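Local coordinates for protein dihydrolipoyl dehydrogenase (Elizabethkingia anophelis NUHP1, PDB 6UZI) that probably catalyses the NAD(+)-dependent reoxidation of dihydrolipoyl groups on lipoylated proteins, using one bound FAD per subunit and a redox-active disulfide, at residues V122-A128 against G287-A293; F12-G18 against F35-E41; N306-Q310 against E335-V339; A27-Q32 against L110-I116. All coordinates share one frame; numbering follows the deposited sequence.

Contact 1: V122-A128 against G287-A293; sequences VGSFESA and GLGLEKA. With FAD (flavin-adenine dinucleotide), chain E.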
# COMPACT_ATOMS: atom_id res chain seq x y z
N VAL A 122 24.21 -30.63 -6.71
CA VAL A 122 23.96 -30.28 -8.10
C VAL A 122 23.19 -31.42 -8.75
O VAL A 122 23.61 -32.58 -8.72
CB VAL A 122 25.28 -30.00 -8.84
CG1 VAL A 122 25.04 -29.89 -10.34
CG2 VAL A 122 25.90 -28.73 -8.32
N GLY A 123 22.04 -31.08 -9.33
CA GLY A 123 21.24 -32.05 -10.05
C GLY A 123 21.54 -32.03 -11.54
O GLY A 123 21.44 -30.98 -12.18
N SER A 124 21.93 -33.17 -12.09
CA SER A 124 22.16 -33.30 -13.52
C SER A 124 21.39 -34.50 -14.03
O SER A 124 21.27 -35.52 -13.34
CB SER A 124 23.66 -33.44 -13.87
OG SER A 124 24.29 -34.49 -13.13
N PHE A 125 20.86 -34.38 -15.25
CA PHE A 125 20.10 -35.46 -15.86
C PHE A 125 21.03 -36.59 -16.31
O PHE A 125 22.05 -36.34 -16.95
CB PHE A 125 19.30 -34.95 -17.06
CG PHE A 125 18.07 -34.18 -16.71
CD1 PHE A 125 18.02 -32.81 -16.89
CD2 PHE A 125 16.95 -34.83 -16.21
CE1 PHE A 125 16.89 -32.09 -16.57
CE2 PHE A 125 15.81 -34.12 -15.89
CZ PHE A 125 15.78 -32.75 -16.07
N GLU A 126 20.67 -37.82 -15.96
CA GLU A 126 21.25 -39.01 -16.57
C GLU A 126 20.38 -39.55 -17.70
O GLU A 126 20.90 -40.15 -18.64
CB GLU A 126 21.49 -40.10 -15.53
CG GLU A 126 22.55 -39.76 -14.50
CD GLU A 126 23.96 -39.84 -15.06
OE1 GLU A 126 24.18 -40.61 -16.02
OE2 GLU A 126 24.85 -39.12 -14.56
N SER A 127 19.07 -39.37 -17.59
CA SER A 127 18.12 -39.70 -18.64
C SER A 127 16.89 -38.81 -18.44
O SER A 127 16.92 -37.84 -17.68
CB SER A 127 17.78 -41.19 -18.61
OG SER A 127 16.85 -41.46 -17.58
N ALA A 128 15.80 -39.15 -19.12
CA ALA A 128 14.58 -38.39 -18.92
C ALA A 128 13.93 -38.70 -17.59
O ALA A 128 12.93 -38.06 -17.22
CB ALA A 128 13.58 -38.66 -20.05
N GLY A 287 25.62 -27.39 -16.26
CA GLY A 287 25.75 -28.62 -15.50
C GLY A 287 24.47 -29.39 -15.28
O GLY A 287 24.49 -30.38 -14.54
N LEU A 288 23.37 -28.98 -15.91
CA LEU A 288 22.07 -29.60 -15.73
C LEU A 288 21.92 -30.91 -16.49
O LEU A 288 20.96 -31.65 -16.25
CB LEU A 288 20.98 -28.61 -16.16
CG LEU A 288 19.52 -28.94 -15.81
CD1 LEU A 288 19.41 -29.21 -14.33
CD2 LEU A 288 18.63 -27.79 -16.21
N GLY A 289 22.84 -31.22 -17.40
CA GLY A 289 22.80 -32.46 -18.15
C GLY A 289 21.65 -32.57 -19.12
O GLY A 289 21.21 -33.68 -19.43
N LEU A 290 21.23 -31.45 -19.71
CA LEU A 290 20.09 -31.43 -20.61
C LEU A 290 20.31 -32.32 -21.84
O LEU A 290 19.34 -32.88 -22.37
CB LEU A 290 19.80 -29.99 -21.05
CG LEU A 290 19.33 -28.96 -20.02
CD1 LEU A 290 19.20 -27.60 -20.68
CD2 LEU A 290 18.01 -29.35 -19.39
N GLU A 291 21.55 -32.43 -22.31
CA GLU A 291 21.82 -33.30 -23.45
C GLU A 291 21.50 -34.76 -23.15
O GLU A 291 21.06 -35.49 -24.04
CB GLU A 291 23.29 -33.14 -23.89
CG GLU A 291 24.36 -33.65 -22.90
CD GLU A 291 24.71 -32.65 -21.79
OE1 GLU A 291 24.24 -31.49 -21.84
OE2 GLU A 291 25.47 -33.03 -20.87
N LYS A 292 21.70 -35.20 -21.90
CA LYS A 292 21.42 -36.57 -21.51
C LYS A 292 19.93 -36.88 -21.33
O LYS A 292 19.56 -38.05 -21.27
CB LYS A 292 22.17 -36.90 -20.21
CG LYS A 292 23.69 -36.92 -20.38
CD LYS A 292 24.40 -37.26 -19.09
CE LYS A 292 25.92 -37.24 -19.27
NZ LYS A 292 26.62 -37.60 -18.00
N ALA A 293 19.08 -35.86 -21.26
CA ALA A 293 17.64 -36.08 -21.22
C ALA A 293 16.96 -35.75 -22.54
O ALA A 293 15.82 -36.19 -22.77
CB ALA A 293 17.00 -35.23 -20.11
PA FAD E . 16.24 -18.74 -9.03
O1A FAD E . 15.71 -17.90 -7.92
O2A FAD E . 17.12 -17.87 -9.93
O5B FAD E . 17.20 -19.85 -8.41
C5B FAD E . 17.09 -21.19 -8.93
C4B FAD E . 17.94 -22.09 -8.07
O4B FAD E . 18.37 -23.23 -8.84
C3B FAD E . 19.21 -21.47 -7.48
O3B FAD E . 19.10 -21.45 -6.06
C2B FAD E . 20.34 -22.42 -7.91
O2B FAD E . 21.30 -22.63 -6.88
C1B FAD E . 19.57 -23.69 -8.27
N9A FAD E . 20.22 -24.55 -9.25
C8A FAD E . 20.62 -24.20 -10.51
N7A FAD E . 21.12 -25.19 -11.20
C5A FAD E . 21.05 -26.28 -10.33
C6A FAD E . 21.41 -27.63 -10.47
N6A FAD E . 21.91 -28.16 -11.59
N1A FAD E . 21.22 -28.44 -9.40
C2A FAD E . 20.69 -27.92 -8.29
N3A FAD E . 20.30 -26.66 -8.05
C4A FAD E . 20.50 -25.88 -9.12
N1 FAD E . 12.29 -10.32 -8.81
C2 FAD E . 11.11 -9.81 -8.37
O2 FAD E . 10.04 -10.30 -8.71
N3 FAD E . 11.11 -8.73 -7.50
C4 FAD E . 12.23 -8.09 -7.01
O4 FAD E . 12.12 -7.14 -6.23
C4X FAD E . 13.48 -8.64 -7.48
N5 FAD E . 14.59 -8.12 -7.04
C5X FAD E . 15.78 -8.70 -7.45
C6 FAD E . 16.97 -8.19 -6.95
C7 FAD E . 18.19 -8.77 -7.28
C7M FAD E . 19.46 -8.21 -6.70
C8 FAD E . 18.22 -9.89 -8.14
C8M FAD E . 19.52 -10.58 -8.46
C9 FAD E . 17.03 -10.38 -8.66
C9A FAD E . 15.81 -9.80 -8.32
N10 FAD E . 14.59 -10.32 -8.79
C10 FAD E . 13.40 -9.76 -8.38
C1' FAD E . 14.56 -11.48 -9.68
C2' FAD E . 14.28 -12.78 -8.94
O2' FAD E . 15.39 -13.15 -8.13
C3' FAD E . 13.92 -13.91 -9.91
O3' FAD E . 13.01 -13.43 -10.89
C4' FAD E . 13.31 -15.12 -9.20
O4' FAD E . 14.19 -15.51 -8.14
C5' FAD E . 13.03 -16.28 -10.13
O5' FAD E . 13.61 -17.43 -9.49
P FAD E . 13.49 -18.96 -10.03
O1P FAD E . 12.70 -19.88 -9.18
O2P FAD E . 13.09 -19.06 -11.49
O3P FAD E . 15.05 -19.30 -9.94

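Contact 2: F12-G18 against F35-E41; sequences FDVAVIG and FKTVIIE. With FAD (flavin-adenine dinucleotide), chain E.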
# COMPACT_ATOMS: atom_id res chain seq x y z
N PHE A 12 10.69 -41.04 -6.79
CA PHE A 12 9.81 -39.92 -6.51
C PHE A 12 8.85 -39.74 -7.67
O PHE A 12 9.11 -40.19 -8.79
CB PHE A 12 10.58 -38.62 -6.25
CG PHE A 12 11.56 -38.71 -5.11
CD1 PHE A 12 12.83 -39.22 -5.31
CD2 PHE A 12 11.20 -38.28 -3.85
CE1 PHE A 12 13.73 -39.30 -4.27
CE2 PHE A 12 12.10 -38.35 -2.81
CZ PHE A 12 13.37 -38.86 -3.02
N ASP A 13 7.72 -39.07 -7.40
CA ASP A 13 6.77 -38.75 -8.46
C ASP A 13 7.23 -37.53 -9.25
O ASP A 13 7.17 -37.54 -10.49
CB ASP A 13 5.39 -38.47 -7.88
CG ASP A 13 4.74 -39.70 -7.29
OD1 ASP A 13 4.95 -40.81 -7.83
OD2 ASP A 13 4.01 -39.54 -6.28
N VAL A 14 7.70 -36.51 -8.55
CA VAL A 14 8.11 -35.24 -9.15
C VAL A 14 9.43 -34.83 -8.52
O VAL A 14 9.58 -34.88 -7.29
CB VAL A 14 7.06 -34.14 -8.92
CG1 VAL A 14 7.54 -32.83 -9.52
CG2 VAL A 14 5.71 -34.55 -9.49
N ALA A 15 10.37 -34.41 -9.35
CA ALA A 15 11.62 -33.81 -8.89
C ALA A 15 11.66 -32.37 -9.35
O ALA A 15 11.22 -32.04 -10.46
CB ALA A 15 12.84 -34.56 -9.42
N VAL A 16 12.15 -31.50 -8.48
CA VAL A 16 12.26 -30.08 -8.76
C VAL A 16 13.73 -29.71 -8.63
O VAL A 16 14.31 -29.86 -7.55
CB VAL A 16 11.39 -29.24 -7.82
CG1 VAL A 16 11.50 -27.76 -8.16
CG2 VAL A 16 9.93 -29.70 -7.89
N ILE A 17 14.32 -29.26 -9.72
CA ILE A 17 15.72 -28.86 -9.73
C ILE A 17 15.76 -27.34 -9.62
O ILE A 17 15.34 -26.64 -10.55
CB ILE A 17 16.46 -29.36 -10.97
CG1 ILE A 17 16.30 -30.88 -11.11
CG2 ILE A 17 17.93 -29.00 -10.89
CD1 ILE A 17 16.93 -31.44 -12.34
N GLY A 18 16.22 -26.84 -8.48
CA GLY A 18 16.24 -25.42 -8.21
C GLY A 18 15.31 -25.08 -7.07
O GLY A 18 14.16 -25.52 -7.07
N PHE A 35 1.71 -35.74 -4.68
CA PHE A 35 2.88 -36.34 -5.30
C PHE A 35 3.97 -36.55 -4.26
O PHE A 35 4.14 -35.73 -3.35
CB PHE A 35 3.42 -35.43 -6.40
CG PHE A 35 2.53 -35.31 -7.59
CD1 PHE A 35 2.25 -36.41 -8.38
CD2 PHE A 35 1.97 -34.09 -7.93
CE1 PHE A 35 1.44 -36.30 -9.49
CE2 PHE A 35 1.15 -33.97 -9.03
CZ PHE A 35 0.89 -35.08 -9.81
N LYS A 36 4.70 -37.65 -4.39
CA LYS A 36 5.94 -37.83 -3.64
C LYS A 36 6.98 -36.95 -4.31
O LYS A 36 7.39 -37.22 -5.44
CB LYS A 36 6.38 -39.29 -3.62
CG LYS A 36 7.39 -39.59 -2.51
CD LYS A 36 8.35 -40.69 -2.91
CE LYS A 36 9.19 -41.17 -1.74
NZ LYS A 36 8.72 -42.49 -1.24
N THR A 37 7.39 -35.88 -3.62
CA THR A 37 8.14 -34.81 -4.25
C THR A 37 9.52 -34.63 -3.62
O THR A 37 9.68 -34.73 -2.39
CB THR A 37 7.36 -33.50 -4.16
OG1 THR A 37 6.02 -33.73 -4.59
CG2 THR A 37 7.99 -32.44 -5.05
N VAL A 38 10.51 -34.36 -4.45
CA VAL A 38 11.86 -34.07 -4.00
C VAL A 38 12.31 -32.77 -4.66
O VAL A 38 11.93 -32.49 -5.81
CB VAL A 38 12.83 -35.22 -4.30
CG1 VAL A 38 12.88 -35.52 -5.80
CG2 VAL A 38 14.22 -34.91 -3.77
N ILE A 39 13.08 -31.97 -3.93
CA ILE A 39 13.63 -30.73 -4.45
C ILE A 39 15.13 -30.77 -4.23
O ILE A 39 15.61 -31.23 -3.19
CB ILE A 39 12.98 -29.49 -3.80
CG1 ILE A 39 13.47 -28.21 -4.47
CG2 ILE A 39 13.26 -29.45 -2.30
CD1 ILE A 39 12.70 -26.96 -4.05
N ILE A 40 15.88 -30.31 -5.23
CA ILE A 40 17.34 -30.38 -5.23
C ILE A 40 17.88 -28.97 -5.32
O ILE A 40 17.43 -28.18 -6.16
CB ILE A 40 17.84 -31.26 -6.39
CG1 ILE A 40 17.25 -32.66 -6.28
CG2 ILE A 40 19.37 -31.34 -6.39
CD1 ILE A 40 17.28 -33.44 -7.57
N GLU A 41 18.85 -28.64 -4.45
CA GLU A 41 19.49 -27.33 -4.43
C GLU A 41 20.99 -27.46 -4.24
O GLU A 41 21.44 -28.14 -3.31
CB GLU A 41 18.91 -26.44 -3.33
CG GLU A 41 19.66 -25.13 -3.18
CD GLU A 41 19.77 -24.36 -4.49
OE1 GLU A 41 18.72 -23.96 -5.06
OE2 GLU A 41 20.91 -24.17 -4.96
PA FAD E . 16.24 -18.74 -9.03
O1A FAD E . 15.71 -17.90 -7.92
O2A FAD E . 17.12 -17.87 -9.93
O5B FAD E . 17.20 -19.85 -8.41
C5B FAD E . 17.09 -21.19 -8.93
C4B FAD E . 17.94 -22.09 -8.07
O4B FAD E . 18.37 -23.23 -8.84
C3B FAD E . 19.21 -21.47 -7.48
O3B FAD E . 19.10 -21.45 -6.06
C2B FAD E . 20.34 -22.42 -7.91
O2B FAD E . 21.30 -22.63 -6.88
C1B FAD E . 19.57 -23.69 -8.27
N9A FAD E . 20.22 -24.55 -9.25
C8A FAD E . 20.62 -24.20 -10.51
N7A FAD E . 21.12 -25.19 -11.20
C5A FAD E . 21.05 -26.28 -10.33
C6A FAD E . 21.41 -27.63 -10.47
N6A FAD E . 21.91 -28.16 -11.59
N1A FAD E . 21.22 -28.44 -9.40
C2A FAD E . 20.69 -27.92 -8.29
N3A FAD E . 20.30 -26.66 -8.05
C4A FAD E . 20.50 -25.88 -9.12
N1 FAD E . 12.29 -10.32 -8.81
C2 FAD E . 11.11 -9.81 -8.37
O2 FAD E . 10.04 -10.30 -8.71
N3 FAD E . 11.11 -8.73 -7.50
C4 FAD E . 12.23 -8.09 -7.01
O4 FAD E . 12.12 -7.14 -6.23
C4X FAD E . 13.48 -8.64 -7.48
N5 FAD E . 14.59 -8.12 -7.04
C5X FAD E . 15.78 -8.70 -7.45
C6 FAD E . 16.97 -8.19 -6.95
C7 FAD E . 18.19 -8.77 -7.28
C7M FAD E . 19.46 -8.21 -6.70
C8 FAD E . 18.22 -9.89 -8.14
C8M FAD E . 19.52 -10.58 -8.46
C9 FAD E . 17.03 -10.38 -8.66
C9A FAD E . 15.81 -9.80 -8.32
N10 FAD E . 14.59 -10.32 -8.79
C10 FAD E . 13.40 -9.76 -8.38
C1' FAD E . 14.56 -11.48 -9.68
C2' FAD E . 14.28 -12.78 -8.94
O2' FAD E . 15.39 -13.15 -8.13
C3' FAD E . 13.92 -13.91 -9.91
O3' FAD E . 13.01 -13.43 -10.89
C4' FAD E . 13.31 -15.12 -9.20
O4' FAD E . 14.19 -15.51 -8.14
C5' FAD E . 13.03 -16.28 -10.13
O5' FAD E . 13.61 -17.43 -9.49
P FAD E . 13.49 -18.96 -10.03
O1P FAD E . 12.70 -19.88 -9.18
O2P FAD E . 13.09 -19.06 -11.49
O3P FAD E . 15.05 -19.30 -9.94

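Contact 3: N306-Q310 against E335-V339; sequences NDHLQ and EGVFV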
# COMPACT_ATOMS: atom_id res chain seq x y z
N ASN A 306 6.04 -25.19 -24.22
CA ASN A 306 4.83 -24.97 -24.99
C ASN A 306 3.79 -24.28 -24.10
O ASN A 306 4.13 -23.66 -23.09
CB ASN A 306 4.35 -26.31 -25.56
CG ASN A 306 4.02 -27.33 -24.47
OD1 ASN A 306 3.91 -27.00 -23.29
ND2 ASN A 306 3.87 -28.58 -24.88
N ASP A 307 2.52 -24.44 -24.46
CA ASP A 307 1.44 -23.81 -23.71
C ASP A 307 1.36 -24.32 -22.28
O ASP A 307 0.94 -23.59 -21.38
CB ASP A 307 0.11 -24.02 -24.42
CG ASP A 307 -0.05 -23.13 -25.62
OD1 ASP A 307 0.80 -22.22 -25.80
OD2 ASP A 307 -1.01 -23.33 -26.39
N HIS A 308 1.76 -25.57 -22.04
CA HIS A 308 1.70 -26.18 -20.72
C HIS A 308 3.05 -26.16 -20.00
O HIS A 308 3.26 -26.96 -19.09
CB HIS A 308 1.19 -27.61 -20.82
CG HIS A 308 -0.16 -27.73 -21.46
ND1 HIS A 308 -0.34 -27.73 -22.82
CD2 HIS A 308 -1.40 -27.84 -20.92
CE1 HIS A 308 -1.62 -27.84 -23.10
NE2 HIS A 308 -2.29 -27.91 -21.96
N LEU A 309 3.94 -25.25 -20.39
CA LEU A 309 5.30 -25.17 -19.84
C LEU A 309 6.04 -26.50 -19.97
O LEU A 309 6.91 -26.82 -19.15
CB LEU A 309 5.26 -24.71 -18.38
CG LEU A 309 4.71 -23.29 -18.21
CD1 LEU A 309 4.60 -22.90 -16.74
CD2 LEU A 309 5.61 -22.32 -18.94
N GLN A 310 5.74 -27.24 -21.02
CA GLN A 310 6.29 -28.57 -21.28
C GLN A 310 7.45 -28.46 -22.25
O GLN A 310 7.38 -27.72 -23.24
CB GLN A 310 5.21 -29.48 -21.86
CG GLN A 310 5.33 -30.95 -21.55
CD GLN A 310 4.21 -31.74 -22.19
OE1 GLN A 310 3.40 -31.19 -22.93
NE2 GLN A 310 4.14 -33.04 -21.90
N GLU A 335 4.02 -20.00 -12.37
CA GLU A 335 4.32 -21.09 -13.29
C GLU A 335 4.57 -22.40 -12.56
O GLU A 335 4.23 -23.47 -13.07
CB GLU A 335 5.51 -20.69 -14.17
CG GLU A 335 5.14 -19.60 -15.17
CD GLU A 335 6.25 -19.30 -16.15
OE1 GLU A 335 7.43 -19.47 -15.78
OE2 GLU A 335 5.95 -18.90 -17.30
N GLY A 336 5.13 -22.33 -11.35
CA GLY A 336 5.28 -23.54 -10.55
C GLY A 336 3.95 -24.14 -10.15
O GLY A 336 3.75 -25.36 -10.27
N VAL A 337 3.01 -23.30 -9.69
CA VAL A 337 1.67 -23.78 -9.38
C VAL A 337 0.98 -24.31 -10.63
O VAL A 337 0.23 -25.29 -10.58
CB VAL A 337 0.84 -22.66 -8.72
CG1 VAL A 337 -0.58 -23.13 -8.48
CG2 VAL A 337 1.49 -22.23 -7.42
N PHE A 338 1.25 -23.68 -11.77
CA PHE A 338 0.65 -24.11 -13.03
C PHE A 338 1.09 -25.53 -13.37
O PHE A 338 0.26 -26.39 -13.71
CB PHE A 338 1.03 -23.14 -14.15
CG PHE A 338 0.47 -23.52 -15.50
CD1 PHE A 338 -0.73 -22.99 -15.94
CD2 PHE A 338 1.16 -24.40 -16.34
CE1 PHE A 338 -1.25 -23.33 -17.19
CE2 PHE A 338 0.65 -24.74 -17.58
CZ PHE A 338 -0.55 -24.21 -18.00
N VAL A 339 2.40 -25.81 -13.30
CA VAL A 339 2.88 -27.13 -13.67
C VAL A 339 2.34 -28.19 -12.72
O VAL A 339 1.87 -29.26 -13.15
CB VAL A 339 4.41 -27.16 -13.75
CG1 VAL A 339 4.91 -28.58 -13.89
CG2 VAL A 339 4.89 -26.34 -14.95

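Contact 4: A27-Q32 against L110-I116; sequences AIRCAQ and LMDKNKI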
# COMPACT_ATOMS: atom_id res chain seq x y z
N ALA A 27 7.17 -27.22 -5.62
CA ALA A 27 7.26 -28.42 -4.80
C ALA A 27 6.12 -28.50 -3.80
O ALA A 27 5.49 -29.55 -3.64
CB ALA A 27 8.61 -28.47 -4.08
N ILE A 28 5.81 -27.38 -3.13
CA ILE A 28 4.72 -27.38 -2.16
C ILE A 28 3.40 -27.73 -2.84
O ILE A 28 2.61 -28.52 -2.33
CB ILE A 28 4.63 -26.02 -1.45
CG1 ILE A 28 5.87 -25.79 -0.58
CG2 ILE A 28 3.38 -25.93 -0.61
CD1 ILE A 28 5.93 -24.43 0.04
N ARG A 29 3.16 -27.14 -4.02
CA ARG A 29 1.93 -27.44 -4.73
C ARG A 29 1.89 -28.89 -5.19
O ARG A 29 0.81 -29.50 -5.20
CB ARG A 29 1.77 -26.47 -5.90
CG ARG A 29 0.39 -26.46 -6.52
CD ARG A 29 -0.58 -25.72 -5.64
NE ARG A 29 -1.94 -25.85 -6.15
CZ ARG A 29 -2.87 -26.62 -5.60
NH1 ARG A 29 -2.58 -27.33 -4.52
NH2 ARG A 29 -4.08 -26.68 -6.14
N CYS A 30 3.04 -29.46 -5.56
CA CYS A 30 3.07 -30.88 -5.91
C CYS A 30 2.79 -31.74 -4.68
O CYS A 30 2.08 -32.76 -4.78
CB CYS A 30 4.42 -31.25 -6.52
SG CYS A 30 4.59 -30.78 -8.25
N ALA A 31 3.35 -31.37 -3.54
CA ALA A 31 3.06 -32.10 -2.31
C ALA A 31 1.59 -31.95 -1.91
O ALA A 31 0.98 -32.91 -1.42
CB ALA A 31 3.99 -31.61 -1.19
N GLN A 32 1.00 -30.76 -2.11
CA GLN A 32 -0.40 -30.58 -1.75
C GLN A 32 -1.32 -31.43 -2.63
O GLN A 32 -2.39 -31.85 -2.18
CB GLN A 32 -0.80 -29.11 -1.84
CG GLN A 32 -0.14 -28.21 -0.81
CD GLN A 32 -0.58 -26.75 -0.93
OE1 GLN A 32 -1.14 -26.34 -1.95
NE2 GLN A 32 -0.28 -25.95 0.09
N LEU A 110 8.76 -24.94 5.70
CA LEU A 110 7.71 -25.30 4.76
C LEU A 110 7.99 -26.65 4.10
O LEU A 110 7.07 -27.45 3.89
CB LEU A 110 7.55 -24.22 3.69
CG LEU A 110 7.04 -22.88 4.19
CD1 LEU A 110 6.91 -21.93 3.03
CD2 LEU A 110 5.73 -23.02 4.93
N MET A 111 9.26 -26.93 3.82
CA MET A 111 9.62 -28.20 3.20
C MET A 111 9.28 -29.36 4.13
O MET A 111 8.71 -30.36 3.69
CB MET A 111 11.10 -28.21 2.83
CG MET A 111 11.51 -27.09 1.87
SD MET A 111 10.82 -27.26 0.22
CE MET A 111 9.48 -26.07 0.23
N ASP A 112 9.61 -29.23 5.42
CA ASP A 112 9.33 -30.31 6.37
C ASP A 112 7.84 -30.49 6.55
O ASP A 112 7.34 -31.62 6.62
CB ASP A 112 9.96 -30.03 7.73
CG ASP A 112 11.48 -30.03 7.69
OD1 ASP A 112 12.08 -29.59 8.69
OD2 ASP A 112 12.06 -30.41 6.66
N LYS A 113 7.10 -29.38 6.63
CA LYS A 113 5.66 -29.46 6.85
C LYS A 113 4.97 -30.18 5.71
O LYS A 113 4.05 -30.98 5.93
CB LYS A 113 5.10 -28.06 7.08
CG LYS A 113 3.67 -28.04 7.53
CD LYS A 113 3.03 -26.69 7.31
CE LYS A 113 1.74 -26.82 6.52
NZ LYS A 113 0.80 -25.71 6.85
N ASN A 114 5.41 -29.94 4.47
CA ASN A 114 4.81 -30.57 3.30
C ASN A 114 5.43 -31.92 2.97
O ASN A 114 5.05 -32.52 1.95
CB ASN A 114 4.92 -29.64 2.09
CG ASN A 114 4.04 -28.41 2.22
OD1 ASN A 114 2.91 -28.41 1.76
ND2 ASN A 114 4.57 -27.36 2.82
N LYS A 115 6.33 -32.42 3.82
CA LYS A 115 6.94 -33.74 3.66
C LYS A 115 7.70 -33.85 2.35
O LYS A 115 7.68 -34.89 1.68
CB LYS A 115 5.90 -34.85 3.79
CG LYS A 115 5.17 -34.87 5.12
CD LYS A 115 6.14 -35.13 6.26
CE LYS A 115 5.50 -34.93 7.62
NZ LYS A 115 5.73 -33.55 8.14
N ILE A 116 8.40 -32.78 1.99
CA ILE A 116 9.22 -32.75 0.78
C ILE A 116 10.64 -33.15 1.15
O ILE A 116 11.23 -32.60 2.08
CB ILE A 116 9.21 -31.36 0.13
CG1 ILE A 116 7.81 -31.00 -0.38
CG2 ILE A 116 10.22 -31.30 -1.00
CD1 ILE A 116 7.59 -29.51 -0.52
O HOH W 1 0.80 -26.86 2.08

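Contact 1: V122-A128 against G287-A293
The ring of Phe-125 is the apolar centre, set between Ala-293, Leu-288 and Leu-290. In this FAD-binding, Rossmann-type domain it stands at the end of strand 122-125, an outer strand of the mixed four-stranded sheet, and the 287-293 loop with its weakly bonded helical turn packs against that end. Ala-293 CB makes a CH-pi contact over one ring face, 4.1 Å from the Phe-125 ring centroid. Leu-290 CD2 approaches Phe-125 CE1 obliquely (4.1 Å), and Leu-288 CG lies 4.2 Å from Phe-125 CE1. With CG anti to its carbonyl carbon (chi1 -77°), Phe-125 turns its ring into this group, and Thr-148 and Ile-150 of strand 148-150 and Ile-17 of strand 14-17 also pack on it.

One backbone bond ties the segments: Phe-125 N to Leu-288 O, 2.9 Å and fairly straight (162°). Beside it, Ser-124 CA makes a CA-H...O contact with the same oxygen.

Toward the cofactor, Gly-123 reads the adenine with its backbone alone: its N donates to FAD N1A (2.8 Å) and its O accepts from FAD N6A (2.9 Å). Leu-288 CD1 lies against both that carbonyl and N6A, so the loop also flanks the adenine.

At the opposite, polar end the extended Lys-292 chain runs alongside Glu-126, the two pointing the same way. Glu-126 OE2 also has a long, weak ion pair with Lys-132. Lys-292 CD rests 3.3 Å from Phe-125 O, while Lys-292 NZ stops 4.2 Å from Glu-126 OE2, beyond salt-bridge range.

Contact 2: F12-G18 against F35-E41
Val-38 lies over one face of the Phe-12 ring, its CB offset toward the rim and 3.6 Å from the centroid, a CH-pi contact in which the two side chains cross at about a right angle. Ala-15 CB adds to the same buried side, 3.7 Å from Val-38 CG1. On the other side of the sheet, Val-14 CG2 covers a face of the Phe-35 ring, and Val-16 CB meets Ile-39 CG1. Backbone hydrogen bonds of the parallel pair stitch the strands between these layers, from Val-38 N to Val-14 O (3.0 Å) through to Gly-18 N to Ile-40 O (2.9 Å). These are the first two strands of the Rossmann beta-alpha-beta unit, joined by helix 21-32; the glycine-rich turn begins at Gly-18. Past that end, the Glu-41 carboxylate takes both adenosine ribose hydroxyls, OE1 bonding FAD O3B and OE2 bonding FAD O2B, while the Ser-19 hydroxyl (on OE1) and Tyr-43 N (on OE2) hold it from the protein side.

The edge at Asp-13 and Lys-36 is more open to solvent, and there polar bonds replace apolar packing. Asp-13 OD2 accepts from Lys-36 N (2.8 Å, 172°) on its anti side, tilted 31° out of the carboxylate plane. Lys-36 O receives both Asp-13 N and Val-14 N. The exposed Lys-36 side chain brushes Phe-12 CD2 with its CD (3.8 Å) before its amine leads away.

Contact 3: N306-Q310 against E335-V339
Leu-309 reaches from its loop onto helix 329-343 and fits between Glu-335, Phe-338 and Val-339. Its CD1 does most of the touching: 3.5 Å from Glu-335 CB, 3.8 Å from Phe-338 CD2, and close to Val-339 CG2, which also meets Leu-309 CB. Phe-338, second in buried surface, has CG anti to its backbone N (chi1 179°), which sends the ring out from the helix to the turn. There His-308 CA sits at the ring edge, near its plane and 3.6 Å from Phe-338 CE2.

Glu-335 comes third, offering mainly its aliphatic part and crossing Leu-309 at about a right angle. Its carboxylate is engaged by Lys-331, Tyr-352 and the backbone N of Gly-320.

A type I turn from Asn-306 to Leu-309 presents these residues. Asn-306 OD1 accepts from His-308 N (2.9 Å), an Asx turn, and also from Gln-310 N (2.9 Å); the two donors stand above opposite faces of its amide plane. Asn-306 ND2 bonds Gln-310 OE1, so the Asn-306 amide is used within the turn, while Gln-310 NE2 bonds Pro-314 O.

No hydrogen bond crosses between the two segments, which is consistent with shape fit of apolar groups carrying this contact.

Contact 4: A27-Q32 against L110-I116
Asn-114 meets Ile-28 and Ala-31 along its whole length. Its CB lies 3.9 Å from Ala-31 CB, and its CG 3.8 Å from Ile-28 CG2. At the tip the amide divides its work. Asn-114 OD1 rests on Ile-28 CG2 (3.5 Å) and faces a water shared with Gln-32 NE2, a bridge whose distances are short enough to leave it doubtful; Gln-32 NE2 also bonds weakly to Ala-472 O of the second subunit. Asn-114 ND2 turns back to Leu-110 O (2.7 Å, 177°) with that oxygen in the plane of its amide, which holds the amide's rotation. Leu-110 O also accepts from Asn-114 N, on the opposite face of the carbonyl.

Here helix 89-113 ends in a Schellman motif: Lys-115, with positive phi, is the C-prime residue, and Ile-116 N bonds Met-111 O. The turn swings Ile-116 back against the other helix, its CD1 3.8 Å from Ala-27 CB. Ile-28 packs on the helix end, CG1 touching Met-111 CE (3.7 Å) and CD1 meeting Leu-110 CB (4.0 Å).

Helix 21-32 of the Rossmann unit therefore packs by its Ala-27, Ile-28 and Ala-31 side on the end of helix 89-113; Ile-39 of strand 37-41 touches Met-111 and Ile-116, and Ile-473 of the second subunit packs on Ile-28 and Leu-110.

How the contacts relate
From the N terminus, contact 2 comes first, pairing 12-18 with 35-41 and closing the beta-alpha-beta loop that holds helix 21-32. Contact 4 crosses it: 27-32 lies inside that loop, yet its partner, 110-116, comes much later, just before strand 117-120. The two share a border where Phe-35 N probably bonds Cys-30 O. Contact 1 follows in series, closing the long excursion from 122-128 to 287-293, and meets contact 2 through Leu-288 on Ile-17, with FAD's adenosine against both. Contact 3, last in series, closes 306-310 onto helix 329-343, which returns to helix 21-32 where Val-337 packs on Arg-29 of contact 4's helix.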